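Local coordinates for enterobactin synthetase component F-related protein (Vibrio cholerae serotype O1, PDB 4OXI) that probably activates glycine by ATP-dependent adenylation, as part of an LPS-modification pathway behind antimicrobial peptide resistance, at residues 55-60 against 117-122; 314-319 against 346-351. One frame throughout, in Å; residues are numbered along the deposited sequence.

Contact 1 (55-60 against 117-122); sequences SILAAI and SYLGGM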
loop_
_atom_site.group_PDB
_atom_site.type_symbol
_atom_site.label_atom_id
_atom_site.label_comp_id
_atom_site.label_asym_id
_atom_site.label_seq_id
_atom_site.Cartn_x
_atom_site.Cartn_y
_atom_site.Cartn_z
ATOM N N SER A 55 16.901 -15.888 -1.189
ATOM C CA SER A 55 16.184 -16.372 -0.023
ATOM C C SER A 55 14.738 -16.722 -0.361
ATOM O O SER A 55 14.193 -17.689 0.165
ATOM C CB SER A 55 16.201 -15.321 1.078
ATOM O OG SER A 55 17.523 -14.982 1.417
ATOM N N ILE A 56 14.119 -15.934 -1.234
ATOM C CA ILE A 56 12.743 -16.201 -1.616
ATOM C C ILE A 56 12.660 -17.491 -2.421
ATOM O O ILE A 56 11.806 -18.344 -2.151
ATOM C CB ILE A 56 12.113 -15.017 -2.395
ATOM C CG1 ILE A 56 11.726 -13.902 -1.430
ATOM C CG2 ILE A 56 10.891 -15.469 -3.156
ATOM C CD1 ILE A 56 11.314 -12.608 -2.111
ATOM N N LEU A 57 13.543 -17.646 -3.405
ATOM C CA LEU A 57 13.553 -18.872 -4.201
ATOM C C LEU A 57 13.833 -20.106 -3.337
ATOM O O LEU A 57 13.217 -21.154 -3.529
ATOM C CB LEU A 57 14.559 -18.771 -5.339
ATOM C CG LEU A 57 14.251 -17.680 -6.360
ATOM C CD1 LEU A 57 15.194 -17.770 -7.537
ATOM C CD2 LEU A 57 12.814 -17.803 -6.817
ATOM N N ALA A 58 14.747 -19.979 -2.379
ATOM C CA ALA A 58 15.059 -21.094 -1.480
ATOM C C ALA A 58 13.858 -21.459 -0.605
ATOM O O ALA A 58 13.560 -22.634 -0.429
ATOM C CB ALA A 58 16.281 -20.767 -0.610
ATOM N N ALA A 59 13.180 -20.445 -0.063
ATOM C CA ALA A 59 11.988 -20.651 0.760
ATOM C C ALA A 59 10.893 -21.425 0.027
ATOM O O ALA A 59 10.224 -22.278 0.614
ATOM C CB ALA A 59 11.451 -19.314 1.263
ATOM N N ILE A 60 10.713 -21.126 -1.255
ATOM C CA ILE A 60 9.728 -21.822 -2.066
ATOM C C ILE A 60 10.085 -23.308 -2.170
ATOM O O ILE A 60 9.223 -24.175 -2.018
ATOM C CB ILE A 60 9.628 -21.203 -3.476
ATOM C CG1 ILE A 60 9.073 -19.781 -3.384
ATOM C CG2 ILE A 60 8.755 -22.050 -4.379
ATOM C CD1 ILE A 60 9.079 -19.043 -4.708
ATOM N N SER A 117 4.692 -12.180 -11.487
ATOM C CA SER A 117 5.416 -10.981 -11.877
ATOM C C SER A 117 6.745 -10.896 -11.147
ATOM O O SER A 117 7.777 -10.561 -11.750
ATOM C CB SER A 117 4.585 -9.727 -11.602
ATOM O OG SER A 117 5.413 -8.587 -11.742
ATOM N N TYR A 118 6.733 -11.194 -9.851
ATOM C CA TYR A 118 7.976 -11.165 -9.087
ATOM C C TYR A 118 8.984 -12.205 -9.609
ATOM O O TYR A 118 10.145 -11.884 -9.866
ATOM C CB TYR A 118 7.745 -11.372 -7.573
ATOM C CG TYR A 118 9.076 -11.433 -6.867
ATOM C CD1 TYR A 118 9.758 -10.268 -6.555
ATOM C CD2 TYR A 118 9.688 -12.651 -6.581
ATOM C CE1 TYR A 118 11.000 -10.299 -5.951
ATOM C CE2 TYR A 118 10.939 -12.697 -5.976
ATOM C CZ TYR A 118 11.591 -11.516 -5.672
ATOM O OH TYR A 118 12.826 -11.536 -5.069
ATOM N N LEU A 119 8.539 -13.453 -9.744
ATOM C CA LEU A 119 9.418 -14.541 -10.157
ATOM C C LEU A 119 9.997 -14.293 -11.546
ATOM O O LEU A 119 11.140 -14.664 -11.824
ATOM C CB LEU A 119 8.662 -15.865 -10.121
ATOM C CG LEU A 119 8.327 -16.362 -8.712
ATOM C CD1 LEU A 119 7.477 -17.619 -8.767
ATOM C CD2 LEU A 119 9.596 -16.639 -7.919
ATOM N N GLY A 120 9.213 -13.640 -12.404
ATOM C CA GLY A 120 9.620 -13.372 -13.771
ATOM C C GLY A 120 10.298 -12.029 -14.029
ATOM O O GLY A 120 10.566 -11.685 -15.182
ATOM N N GLY A 121 10.575 -11.256 -12.981
ATOM C CA GLY A 121 11.217 -9.964 -13.171
ATOM C C GLY A 121 10.356 -8.914 -13.871
ATOM O O GLY A 121 10.859 -7.969 -14.477
ATOM N N MET A 122 9.045 -9.066 -13.785
ATOM C CA MET A 122 8.152 -8.115 -14.437
ATOM C C MET A 122 7.603 -7.057 -13.484
ATOM O O MET A 122 8.036 -6.977 -12.325
ATOM C CB MET A 122 7.063 -8.876 -15.178
ATOM C CG MET A 122 7.685 -9.656 -16.349
ATOM S SD MET A 122 6.609 -10.919 -16.983
ATOM C CE MET A 122 5.125 -9.908 -17.070
#
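The δ-methyl of Ile56 meets the phenol end of Tyr118, with CD1 3.5 Å from OH and 3.7 Å from CZ of that tyrosine. The two side chains meet head-on, and the methyl lies oblique to the ring. Ile56 adds a second, looser touch through its other branch, CG2 being 4.0 Å from Tyr118 CE2, and both branches lie on the same side of the ring plane. Tyr118 reaches across because its CG stands opposite the backbone N (chi1 176°). His240 NE2 holds the hydroxyl through a hydrogen bond and Arg53 makes a cation-pi contact with the ring; Arg53 NH1 also bonds to the backbone carbonyl of Tyr118.

Leu119 packs beside it through a single methyl. CD2 lies 3.6 Å from Leu57 CD2, the leucines passing alongside and pointing opposite ways, and the same atom is 4.0 Å from Ile60 CD1. Leu86 of helix 78-95 also touches Leu119, whereas Leu277 of helix 268-279 packs on Ile56 and Ile60, making this a buried apolar seam between helices.

Just beyond, a Schellman motif ends helix 108-119: Met122 N bonds to Ser117 O (2.8 Å) and Gly121 N to Tyr118 O, with Gly121 at positive phi (68°) as C-prime residue. The turn delivers the chain to strand 123-126, completing the beta-alpha-beta crossover from strand 99-102.

Contact 2 (314-319 against 346-351); sequences ELALQR and EQWQQA
Leu317 lays its forked end over the amide end of Gln347, with the two side chains set roughly perpendicular. Both leucine methyls take part: CD1 lies 3.6 Å from Gln347 CD, and CD2 is 4.0 Å from that same carbon. In each residue CG is placed opposite the carbonyl carbon (chi1 -76° for Leu317 and -75° for Gln347), and the glutamine chain runs on extended, which carries its flat amide out to the leucine fork. The meeting is one of van der Waals packing, and both residues remain partly exposed at the margin of the interface. Leu322 and Leu344 also touch Leu317.

Deeper in, Ala316 meets Trp348. The alanine CB comes up to the benzo edge of the indole, near the ring plane, 4.3 Å from CZ3. This is a light touch, but the indole is well fixed by others: its NE1 is hydrogen-bonded to Ser333 OG, and Phe335 meets it edge-to-face. Val312 and Ile313 of helix 311-318 and Ile298 of helix 294-301 add apolar packing around it, and Ala295 of the latter helix lies against Ala316.

The two helices belong to successive beta-alpha-beta crossovers: helix 311-318 lies between parallel strands 305-308 and 332-336, while helix 342-352 leads from the second of these to strand 356-360. Trp348 bridges helix 311-318 and the middle strand, through Ser333 and Phe335.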
loop_
_atom_site.group_PDB
_atom_site.type_symbol
_atom_site.label_atom_id
_atom_site.label_comp_id
_atom_site.label_asym_id
_atom_site.label_seq_id
_atom_site.Cartn_x
_atom_site.Cartn_y
_atom_site.Cartn_z
ATOM N N GLU A 314 -9.163 0.480 16.749
ATOM C CA GLU A 314 -10.344 1.203 17.204
ATOM C C GLU A 314 -11.599 0.426 16.870
ATOM O O GLU A 314 -12.507 0.295 17.695
ATOM C CB GLU A 314 -10.410 2.580 16.559
ATOM C CG GLU A 314 -9.497 3.583 17.212
ATOM C CD GLU A 314 -9.886 5.004 16.868
ATOM O OE1 GLU A 314 -9.850 5.873 17.772
ATOM O OE2 GLU A 314 -10.235 5.242 15.693
ATOM N N LEU A 315 -11.638 -0.089 15.648
ATOM C CA LEU A 315 -12.754 -0.903 15.191
ATOM C C LEU A 315 -12.948 -2.140 16.068
ATOM O O LEU A 315 -14.070 -2.470 16.457
ATOM C CB LEU A 315 -12.521 -1.315 13.746
ATOM C CG LEU A 315 -13.527 -2.282 13.135
ATOM C CD1 LEU A 315 -14.953 -1.748 13.264
ATOM C CD2 LEU A 315 -13.180 -2.499 11.677
ATOM N N ALA A 316 -11.855 -2.826 16.378
ATOM C CA ALA A 316 -11.944 -4.016 17.209
ATOM C C ALA A 316 -12.497 -3.670 18.595
ATOM O O ALA A 316 -13.236 -4.462 19.182
ATOM C CB ALA A 316 -10.590 -4.695 17.315
ATOM N N LEU A 317 -12.143 -2.485 19.101
ATOM C CA LEU A 317 -12.647 -1.999 20.388
ATOM C C LEU A 317 -14.127 -1.649 20.338
ATOM O O LEU A 317 -14.864 -1.898 21.301
ATOM C CB LEU A 317 -11.849 -0.785 20.865
ATOM C CG LEU A 317 -10.471 -1.131 21.422
ATOM C CD1 LEU A 317 -9.637 0.119 21.660
ATOM C CD2 LEU A 317 -10.617 -1.942 22.697
ATOM N N GLN A 318 -14.558 -1.066 19.221
ATOM C CA GLN A 318 -15.959 -0.694 19.047
ATOM C C GLN A 318 -16.855 -1.931 19.049
ATOM O O GLN A 318 -17.980 -1.888 19.547
ATOM C CB GLN A 318 -16.153 0.132 17.765
ATOM C CG GLN A 318 -15.676 1.586 17.902
ATOM C CD GLN A 318 -15.338 2.262 16.567
ATOM O OE1 GLN A 318 -15.690 1.767 15.488
ATOM N NE2 GLN A 318 -14.644 3.399 16.644
ATOM N N ARG A 319 -16.346 -3.035 18.514
ATOM C CA ARG A 319 -17.108 -4.280 18.462
ATOM C C ARG A 319 -16.966 -5.120 19.725
ATOM O O ARG A 319 -17.444 -6.253 19.766
ATOM C CB ARG A 319 -16.657 -5.118 17.270
ATOM C CG ARG A 319 -16.767 -4.405 15.944
ATOM C CD ARG A 319 -16.043 -5.191 14.876
ATOM N NE ARG A 319 -16.500 -6.577 14.847
ATOM C CZ ARG A 319 -17.578 -6.986 14.183
ATOM N NH1 ARG A 319 -17.928 -8.268 14.199
ATOM N NH2 ARG A 319 -18.304 -6.106 13.499
ATOM N N GLU A 346 -1.676 -0.040 23.629
ATOM C CA GLU A 346 -1.771 -0.758 24.904
ATOM C C GLU A 346 -2.918 -1.762 24.905
ATOM O O GLU A 346 -2.741 -2.914 25.309
ATOM C CB GLU A 346 -1.900 0.205 26.092
ATOM C CG GLU A 346 -2.265 -0.473 27.422
ATOM C CD GLU A 346 -1.197 -1.441 27.944
ATOM O OE1 GLU A 346 -0.037 -1.397 27.468
ATOM O OE2 GLU A 346 -1.522 -2.250 28.843
ATOM N N GLN A 347 -4.085 -1.339 24.427
ATOM C CA GLN A 347 -5.229 -2.238 24.393
ATOM C C GLN A 347 -5.021 -3.408 23.430
ATOM O O GLN A 347 -5.484 -4.516 23.687
ATOM C CB GLN A 347 -6.508 -1.468 24.074
ATOM C CG GLN A 347 -7.014 -0.657 25.259
ATOM C CD GLN A 347 -8.139 0.281 24.886
ATOM O OE1 GLN A 347 -7.900 1.401 24.421
ATOM N NE2 GLN A 347 -9.374 -0.162 25.087
ATOM N N TRP A 348 -4.315 -3.177 22.327
ATOM C CA TRP A 348 -4.065 -4.266 21.398
ATOM C C TRP A 348 -3.058 -5.220 22.027
ATOM O O TRP A 348 -3.218 -6.440 21.940
ATOM C CB TRP A 348 -3.565 -3.748 20.041
ATOM C CG TRP A 348 -3.429 -4.830 18.985
ATOM C CD1 TRP A 348 -2.337 -5.609 18.746
ATOM C CD2 TRP A 348 -4.425 -5.233 18.036
ATOM N NE1 TRP A 348 -2.587 -6.475 17.696
ATOM C CE2 TRP A 348 -3.864 -6.262 17.245
ATOM C CE3 TRP A 348 -5.736 -4.816 17.768
ATOM C CZ2 TRP A 348 -4.569 -6.884 16.211
ATOM C CZ3 TRP A 348 -6.441 -5.440 16.743
ATOM C CH2 TRP A 348 -5.855 -6.461 15.979
ATOM N N GLN A 349 -2.035 -4.668 22.679
ATOM C CA GLN A 349 -1.008 -5.506 23.300
ATOM C C GLN A 349 -1.548 -6.352 24.469
ATOM O O GLN A 349 -1.086 -7.474 24.693
ATOM C CB GLN A 349 0.207 -4.674 23.739
ATOM C CG GLN A 349 1.322 -5.527 24.363
ATOM C CD GLN A 349 2.685 -4.873 24.267
ATOM O OE1 GLN A 349 3.006 -3.954 25.033
ATOM N NE2 GLN A 349 3.501 -5.339 23.323
ATOM N N GLN A 350 -2.529 -5.829 25.202
ATOM C CA GLN A 350 -3.160 -6.616 26.265
ATOM C C GLN A 350 -3.892 -7.821 25.695
ATOM O O GLN A 350 -3.945 -8.879 26.326
ATOM C CB GLN A 350 -4.112 -5.760 27.103
ATOM C CG GLN A 350 -3.404 -4.894 28.150
ATOM C CD GLN A 350 -2.569 -5.717 29.128
ATOM O OE1 GLN A 350 -3.113 -6.394 30.008
ATOM N NE2 GLN A 350 -1.243 -5.672 28.972
ATOM N N ALA A 351 -4.453 -7.674 24.497
ATOM C CA ALA A 351 -5.135 -8.802 23.856
ATOM C C ALA A 351 -4.151 -9.853 23.387
ATOM O O ALA A 351 -4.425 -11.044 23.502
ATOM C CB ALA A 351 -5.993 -8.337 22.702
#

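Overall arrangement
Contact 1 closes before contact 2 opens along the chain, and both fall in the AMP-binding family region. Their centres are 36 Å apart and their nearest atoms about 25 Å, so they do not touch. Each involves crossover helices of a different sheet: contact 1 packs helix 51-62 against helix 108-119, which connects strands of the five-stranded parallel sheet, whereas both helices of contact 2 connect parallel strands of the mixed sheet that includes strands 305-308, 332-336 and 356-360. The Trp348 side chain of contact 2 is about 14 Å from the bound glycyl-adenosine-5'-phosphate. Both contacts are thus structural packing, each within a different alpha/beta layer of the adenylation fold.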